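Local coordinates for protein oxalate--CoA ligase (Arabidopsis thaliana, PDB 5IE2) that belongs to the ANL superfamily of AMP-binding enzymes and, in this structure, carries ATP in a pocket lined by residues from widely separated parts of the chain, at residues V59-P64 / A81-L86; S104-T109 / S127-T132. One frame throughout, in Å; residues are numbered along the deposited sequence. Where two conformers were deposited one is given.

Contact 1 of 2, residues V59-P64 / A81-L86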
ATOM      1  N   VAL A  59     -16.365 -12.172   2.672  1.00 15.87           N
ATOM      2  CA  VAL A  59     -16.818 -11.999   1.292  1.00 14.74           C
ATOM      3  C   VAL A  59     -15.591 -11.615   0.450  1.00 17.93           C
ATOM      4  O   VAL A  59     -14.930 -10.641   0.748  1.00 17.67           O
ATOM      5  CB  VAL A  59     -17.889 -10.909   1.179  1.00 16.16           C
ATOM      6  CG1 VAL A  59     -18.265 -10.634  -0.310  1.00 17.20           C
ATOM      7  CG2 VAL A  59     -19.147 -11.247   1.998  1.00 15.13           C
ATOM      8  N   ALA A  60     -15.290 -12.385  -0.576  1.00 16.64           N
ATOM      9  CA  ALA A  60     -14.144 -12.080  -1.458  1.00 15.85           C
ATOM     10  C   ALA A  60     -14.585 -11.099  -2.528  1.00 17.07           C
ATOM     11  O   ALA A  60     -15.742 -11.124  -2.965  1.00 18.17           O
ATOM     12  CB  ALA A  60     -13.573 -13.390  -2.122  1.00 16.50           C
ATOM     13  N   LEU A  61     -13.692 -10.166  -2.875  1.00 17.16           N
ATOM     14  CA  LEU A  61     -13.996  -9.179  -3.934  1.00 18.31           C
ATOM     15  C   LEU A  61     -12.890  -9.238  -4.987  1.00 17.88           C
ATOM     16  O   LEU A  61     -11.701  -9.206  -4.624  1.00 19.17           O
ATOM     17  CB  LEU A  61     -14.068  -7.754  -3.376  1.00 17.37           C
ATOM     18  CG  LEU A  61     -15.182  -7.574  -2.344  1.00 22.49           C
ATOM     19  CD1 LEU A  61     -14.576  -7.685  -0.977  1.00 22.07           C
ATOM     20  CD2 LEU A  61     -15.866  -6.233  -2.530  1.00 23.92           C
ATOM     21  N   THR A  62     -13.226  -9.318  -6.272  1.00 17.57           N
ATOM     22  CA  THR A  62     -12.131  -9.111  -7.226  1.00 19.98           C
ATOM     23  C   THR A  62     -12.626  -8.197  -8.353  1.00 20.00           C
ATOM     24  O   THR A  62     -13.585  -8.506  -9.099  1.00 20.72           O
ATOM     25  CB  THR A  62     -11.538 -10.444  -7.741  1.00 25.13           C
ATOM     26  OG1 THR A  62     -10.364 -10.151  -8.529  1.00 29.31           O
ATOM     27  CG2 THR A  62     -12.549 -11.248  -8.554  1.00 21.16           C
ATOM     28  N   PHE A  63     -12.010  -7.016  -8.385  1.00 16.91           N
ATOM     29  CA  PHE A  63     -12.401  -5.904  -9.267  1.00 17.54           C
ATOM     30  C   PHE A  63     -11.137  -5.178  -9.708  1.00 20.13           C
ATOM     31  O   PHE A  63     -10.154  -5.169  -8.962  1.00 22.22           O
ATOM     32  CB  PHE A  63     -13.261  -4.880  -8.511  1.00 15.70           C
ATOM     33  CG  PHE A  63     -14.679  -5.345  -8.138  1.00 17.21           C
ATOM     34  CD1 PHE A  63     -15.785  -4.877  -8.851  1.00 16.22           C
ATOM     35  CD2 PHE A  63     -14.907  -6.095  -6.968  1.00 16.45           C
ATOM     36  CE1 PHE A  63     -17.091  -5.251  -8.475  1.00 19.34           C
ATOM     37  CE2 PHE A  63     -16.207  -6.491  -6.578  1.00 18.35           C
ATOM     38  CZ  PHE A  63     -17.316  -6.041  -7.312  1.00 19.90           C
ATOM     39  N   PRO A  64     -11.187  -4.464 -10.836  1.00 20.65           N
ATOM     40  CA  PRO A  64     -10.234  -3.348 -11.023  1.00 19.28           C
ATOM     41  C   PRO A  64     -10.539  -2.213 -10.038  1.00 19.19           C
ATOM     42  O   PRO A  64     -11.447  -2.335  -9.179  1.00 19.13           O
ATOM     43  CB  PRO A  64     -10.492  -2.870 -12.484  1.00 24.53           C
ATOM     44  CG  PRO A  64     -11.550  -3.861 -13.076  1.00 22.19           C
ATOM     45  CD  PRO A  64     -12.251  -4.500 -11.868  1.00 21.69           C
ATOM     46  N   ALA A  81     -19.470  -7.990   7.939  1.00 17.89           N
ATOM     47  CA  ALA A  81     -18.711  -9.057   7.336  1.00 17.83           C
ATOM     48  C   ALA A  81     -17.300  -8.577   7.084  1.00 18.45           C
ATOM     49  O   ALA A  81     -16.999  -7.392   7.248  1.00 16.76           O
ATOM     50  CB  ALA A  81     -19.397  -9.514   6.012  1.00 18.12           C
ATOM     51  N   THR A  82     -16.436  -9.506   6.676  1.00 18.18           N
ATOM     52  CA  THR A  82     -15.018  -9.214   6.443  1.00 16.94           C
ATOM     53  C   THR A  82     -14.764  -9.196   4.938  1.00 16.88           C
ATOM     54  O   THR A  82     -15.076 -10.194   4.292  1.00 18.52           O
ATOM     55  CB  THR A  82     -14.107 -10.300   7.116  1.00 20.75           C
ATOM     56  OG1 THR A  82     -14.335 -10.279   8.544  1.00 21.19           O
ATOM     57  CG2 THR A  82     -12.619  -9.993   6.870  1.00 18.58           C
ATOM     58  N   ALA A  83     -14.208  -8.099   4.405  1.00 15.75           N
ATOM     59  CA  ALA A  83     -13.878  -8.010   2.962  1.00 14.12           C
ATOM     60  C   ALA A  83     -12.522  -8.653   2.686  1.00 16.11           C
ATOM     61  O   ALA A  83     -11.574  -8.347   3.409  1.00 16.52           O
ATOM     62  CB  ALA A  83     -13.865  -6.583   2.531  1.00 13.26           C
ATOM     63  N   ALA A  84     -12.429  -9.514   1.653  1.00 16.55           N
ATOM     64  CA  ALA A  84     -11.176 -10.137   1.247  1.00 17.79           C
ATOM     65  C   ALA A  84     -10.933  -9.753  -0.232  1.00 16.84           C
ATOM     66  O   ALA A  84     -11.297 -10.518  -1.139  1.00 17.06           O
ATOM     67  CB  ALA A  84     -11.257 -11.663   1.426  1.00 19.12           C
ATOM     68  N   PRO A  85     -10.350  -8.582  -0.457  1.00 16.95           N
ATOM     69  CA  PRO A  85     -10.030  -8.138  -1.838  1.00 16.86           C
ATOM     70  C   PRO A  85      -8.907  -9.017  -2.398  1.00 18.13           C
ATOM     71  O   PRO A  85      -7.947  -9.344  -1.691  1.00 17.01           O
ATOM     72  CB  PRO A  85      -9.592  -6.691  -1.657  1.00 20.63           C
ATOM     73  CG  PRO A  85      -9.386  -6.484  -0.182  1.00 20.29           C
ATOM     74  CD  PRO A  85     -10.029  -7.567   0.569  1.00 17.88           C
ATOM     75  N   LEU A  86      -9.037  -9.425  -3.657  1.00 17.26           N
ATOM     76  CA  LEU A  86      -8.072 -10.320  -4.285  1.00 19.36           C
ATOM     77  C   LEU A  86      -7.635  -9.728  -5.632  1.00 20.01           C
ATOM     78  O   LEU A  86      -8.447  -9.103  -6.333  1.00 21.30           O
ATOM     79  CB  LEU A  86      -8.679 -11.714  -4.499  1.00 20.49           C
ATOM     80  CG  LEU A  86      -9.044 -12.468  -3.202  1.00 20.12           C
ATOM     81  CD1 LEU A  86      -9.711 -13.790  -3.561  1.00 18.88           C
ATOM     82  CD2 LEU A  86      -7.800 -12.718  -2.336  1.00 19.91           C
TER
HETATM   83  O   HOH W   1     -10.059  -6.708  -6.156  1.00 26.38           O

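Contact 2 of 2, residues S104-T109 / S127-T132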
ATOM      1  N   SER A 104     -13.838 -17.661   2.411  1.00 23.78           N
ATOM      2  CA  SER A 104     -14.833 -16.894   1.689  1.00 22.74           C
ATOM      3  C   SER A 104     -16.147 -17.665   1.491  1.00 24.78           C
ATOM      4  O   SER A 104     -16.126 -18.838   1.124  1.00 26.12           O
ATOM      5  CB  SER A 104     -14.256 -16.462   0.313  1.00 21.35           C
ATOM      6  OG  SER A 104     -13.279 -15.450   0.531  1.00 23.09           O
ATOM      7  N   LYS A 105     -17.266 -16.985   1.710  1.00 24.74           N
ATOM      8  CA  LYS A 105     -18.614 -17.550   1.557  1.00 26.71           C
ATOM      9  C   LYS A 105     -19.333 -16.968   0.347  1.00 23.87           C
ATOM     10  O   LYS A 105     -20.409 -17.415  -0.022  1.00 24.56           O
ATOM     11  CB  LYS A 105     -19.467 -17.289   2.818  1.00 35.18           C
ATOM     12  CG  LYS A 105     -19.313 -18.385   3.885  1.00 42.61           C
ATOM     13  CD  LYS A 105     -19.569 -17.883   5.307  1.00 50.35           C
ATOM     14  CE  LYS A 105     -19.121 -18.939   6.350  1.00 65.21           C
ATOM     15  NZ  LYS A 105     -19.506 -20.336   5.959  1.00 64.59           N
ATOM     16  N   LEU A 106     -18.760 -15.942  -0.251  1.00 20.78           N
ATOM     17  CA  LEU A 106     -19.371 -15.250  -1.402  1.00 17.87           C
ATOM     18  C   LEU A 106     -18.241 -14.583  -2.215  1.00 16.77           C
ATOM     19  O   LEU A 106     -17.283 -14.050  -1.628  1.00 19.82           O
ATOM     20  CB  LEU A 106     -20.403 -14.192  -0.916  1.00 20.92           C
ATOM     21  CG  LEU A 106     -20.972 -13.227  -1.959  1.00 22.32           C
ATOM     22  CD1 LEU A 106     -21.826 -13.973  -2.976  1.00 24.13           C
ATOM     23  CD2 LEU A 106     -21.750 -12.056  -1.322  1.00 23.62           C
ATOM     24  N   LEU A 107     -18.362 -14.587  -3.532  1.00 17.41           N
ATOM     25  CA  LEU A 107     -17.423 -13.902  -4.426  1.00 18.19           C
ATOM     26  C   LEU A 107     -18.166 -12.782  -5.131  1.00 18.12           C
ATOM     27  O   LEU A 107     -19.163 -13.040  -5.810  1.00 20.63           O
ATOM     28  CB  LEU A 107     -16.851 -14.864  -5.482  1.00 19.95           C
ATOM     29  CG  LEU A 107     -16.029 -14.155  -6.571  1.00 19.08           C
ATOM     30  CD1 LEU A 107     -14.769 -13.497  -5.982  1.00 17.30           C
ATOM     31  CD2 LEU A 107     -15.664 -15.192  -7.668  1.00 18.32           C
ATOM     32  N   LEU A 108     -17.711 -11.533  -4.976  1.00 14.85           N
ATOM     33  CA  LEU A 108     -18.278 -10.418  -5.750  1.00 14.53           C
ATOM     34  C   LEU A 108     -17.343 -10.010  -6.883  1.00 18.03           C
ATOM     35  O   LEU A 108     -16.111  -9.947  -6.695  1.00 16.95           O
ATOM     36  CB  LEU A 108     -18.497  -9.182  -4.848  1.00 16.34           C
ATOM     37  CG  LEU A 108     -19.448  -9.394  -3.666  1.00 16.61           C
ATOM     38  CD1 LEU A 108     -19.309  -8.184  -2.733  1.00 18.33           C
ATOM     39  CD2 LEU A 108     -20.846  -9.431  -4.292  1.00 18.23           C
ATOM     40  N   THR A 109     -17.928  -9.716  -8.054  1.00 18.13           N
ATOM     41  CA  THR A 109     -17.185  -9.184  -9.188  1.00 17.86           C
ATOM     42  C   THR A 109     -18.041  -8.149  -9.897  1.00 18.22           C
ATOM     43  O   THR A 109     -19.222  -7.993  -9.570  1.00 17.49           O
ATOM     44  CB  THR A 109     -16.807 -10.286 -10.265  1.00 19.67           C
ATOM     45  OG1 THR A 109     -18.002 -10.676 -10.944  1.00 21.42           O
ATOM     46  CG2 THR A 109     -16.171 -11.556  -9.657  1.00 17.82           C
ATOM     47  N   SER A 127     -20.936 -19.096  -3.802  1.00 23.77           N
ATOM     48  CA  SER A 127     -21.803 -18.251  -4.618  0.54 25.19           C
ATOM     49  C   SER A 127     -21.066 -17.076  -5.275  1.00 25.43           C
ATOM     50  O   SER A 127     -20.155 -16.491  -4.707  1.00 23.54           O
ATOM     51  CB  SER A 127     -22.944 -17.695  -3.773  0.54 26.46           C
ATOM     52  OG  SER A 127     -23.586 -18.738  -3.071  0.54 27.20           O
ATOM     53  N   HIS A 128     -21.491 -16.737  -6.479  1.00 22.76           N
ATOM     54  CA  HIS A 128     -20.912 -15.636  -7.222  1.00 23.04           C
ATOM     55  C   HIS A 128     -22.014 -14.640  -7.509  1.00 22.67           C
ATOM     56  O   HIS A 128     -23.074 -15.016  -8.001  1.00 23.75           O
ATOM     57  CB  HIS A 128     -20.277 -16.145  -8.525  1.00 22.18           C
ATOM     58  CG  HIS A 128     -19.924 -15.052  -9.473  1.00 23.75           C
ATOM     59  ND1 HIS A 128     -20.462 -14.950 -10.739  1.00 25.01           N
ATOM     60  CD2 HIS A 128     -19.142 -13.954  -9.300  1.00 23.00           C
ATOM     61  CE1 HIS A 128     -20.002 -13.852 -11.319  1.00 24.89           C
ATOM     62  NE2 HIS A 128     -19.187 -13.235 -10.470  1.00 22.94           N
ATOM     63  N   VAL A 129     -21.774 -13.372  -7.167  1.00 20.74           N
ATOM     64  CA  VAL A 129     -22.722 -12.297  -7.424  1.00 20.48           C
ATOM     65  C   VAL A 129     -22.020 -11.137  -8.088  1.00 20.33           C
ATOM     66  O   VAL A 129     -20.873 -10.823  -7.755  1.00 19.10           O
ATOM     67  CB  VAL A 129     -23.374 -11.819  -6.080  1.00 20.51           C
ATOM     68  CG1 VAL A 129     -24.194 -10.517  -6.266  1.00 18.24           C
ATOM     69  CG2 VAL A 129     -24.222 -12.970  -5.526  1.00 21.45           C
ATOM     70  N   THR A 130     -22.679 -10.499  -9.038  1.00 19.33           N
ATOM     71  CA  THR A 130     -22.074  -9.383  -9.724  1.00 17.40           C
ATOM     72  C   THR A 130     -22.683  -8.084  -9.207  1.00 18.29           C
ATOM     73  O   THR A 130     -23.807  -8.065  -8.693  1.00 18.55           O
ATOM     74  CB  THR A 130     -22.262  -9.439 -11.238  1.00 21.11           C
ATOM     75  OG1 THR A 130     -23.657  -9.309 -11.571  1.00 22.30           O
ATOM     76  CG2 THR A 130     -21.700 -10.735 -11.811  1.00 20.31           C
ATOM     77  N   ALA A 131     -21.918  -7.018  -9.343  1.00 17.51           N
ATOM     78  CA  ALA A 131     -22.311  -5.685  -8.879  1.00 17.82           C
ATOM     79  C   ALA A 131     -22.128  -4.656  -9.982  1.00 19.40           C
ATOM     80  O   ALA A 131     -21.043  -4.572 -10.596  1.00 18.63           O
ATOM     81  CB  ALA A 131     -21.462  -5.304  -7.600  1.00 16.46           C
ATOM     82  N   THR A 132     -23.160  -3.825 -10.217  1.00 16.71           N
ATOM     83  CA  THR A 132     -23.103  -2.809 -11.269  1.00 18.49           C
ATOM     84  C   THR A 132     -23.772  -1.496 -10.856  1.00 18.38           C
ATOM     85  O   THR A 132     -24.895  -1.526 -10.391  1.00 20.95           O
ATOM     86  CB  THR A 132     -23.826  -3.252 -12.561  1.00 22.84           C
ATOM     87  OG1 THR A 132     -23.431  -4.580 -12.876  1.00 28.24           O
ATOM     88  CG2 THR A 132     -23.454  -2.320 -13.689  1.00 20.80           C
TER
HETATM   89  O   HOH W   2     -21.437 -19.705  -0.917  1.00 33.09           O

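Contact 1 of 2, residues V59-P64 / A81-L86
Two short strands running the same way, 59-61 and 82-85, are laced together by a ladder of backbone bonds, and the packing is tightest where V59-L61 lie against A83-P85. V59 N reaches T82 O at 2.9 Å, almost along the C=O axis, and V59 O in turn takes A84 N at 2.9 Å. A84 O receives L61 N at 3.0 Å from well above its carbonyl plane, 52° out of it. In the last rung L86 N lies nearly along the C=O axis of L61, 2.8 Å from L61 O. P85 lies between two rungs, at a position whose backbone nitrogen is not required by this partner, so a proline is accommodated without breaking the ladder.

On the two faces of the ladder the alanines A60, A83 and A84 meet the larger V59, L61 and L86. On the face of V59, L61 and A83, L61 has chi2 at 98°, off the usual staggered values, and its CD1 lies against A83 CB at 3.7 Å. On the A60 and A84 face the methyl of A60 meets CD1 at the tip of L86, a looser 4.1 Å, and L99 of helix 92-101 packs over A60.

The looser part is formed by T62 and F63 with L86, where the contact turns polar and water enters. T62 OG1, set anti to the backbone N (chi1 -173°), donates to L86 O at 3.1 Å, again from above the carbonyl plane. A water adds a second grip on L86 O at 2.9 Å and accepts from F63 N, bridging the chains where they diverge; L86 is partly exposed. Joined through helix 67-78, whose F73 packs on A83, the pair forms the classic parallel beta-alpha-beta unit.

Contact 2 of 2, residues S104-T109 / S127-T132
The H128 ring and T109 side chain cross at about a right angle, forming the one side-chain hydrogen bond between the two segments. H128 NE2 donates to T109 OG1 at 2.9 Å, with the hydroxyl only 4° out of the ring plane. The threonine torsion (chi1 71°), which places OG1 in the crowded position between backbone N and carbonyl carbon, sets it at the ring edge and also brings T109 CG2 to 3.5 Å from H128 NE2. The L107 and H128 side chains cross obliquely, L107 CD2 to H128 CD2 at 4.0 Å, beneath helix 115-123.

On the other face the contact is mainly aliphatic, with S127 at the exposed end. L106, its CG anti to the backbone N, sends CD1 obliquely to V129 CG2 at 3.6 Å. L108 instead lies alongside V129, pointing the same way, with CD2 3.9 Å from V129 CB. Between the strands four backbone bonds hold the parallel register, V129 N to L107 O being nearly straight at 3.0 Å. Before the first rung a water links K105 O and S127 N.

As donor, NE2 carries a proton; the bond probably fixes the ring's rotation and would favour forms that keep this proton, whether or not ND1 is also protonated.

How the contacts relate
Contacts 1 and 2 are parallel pairings in one sheet, separated by the seam where strands 58-61 and 104-110 pair; there A60 probably bonds through its N to L106 O and through its O to L108 N. Contact 1 is the more buried, with nine of ten touching residues buried against six of ten, and its centre lies about 16 Å from the centre of the chain against about 24 Å for contact 2. Contact 1 is richer in alanine and has a proline; contact 2 has three leucines in a row, L106-L108, and a side-chain H128–T109 bond. In both, backbone ladders dominate, and a water closes an end: the C-terminal end in contact 1, the N-terminal end in contact 2.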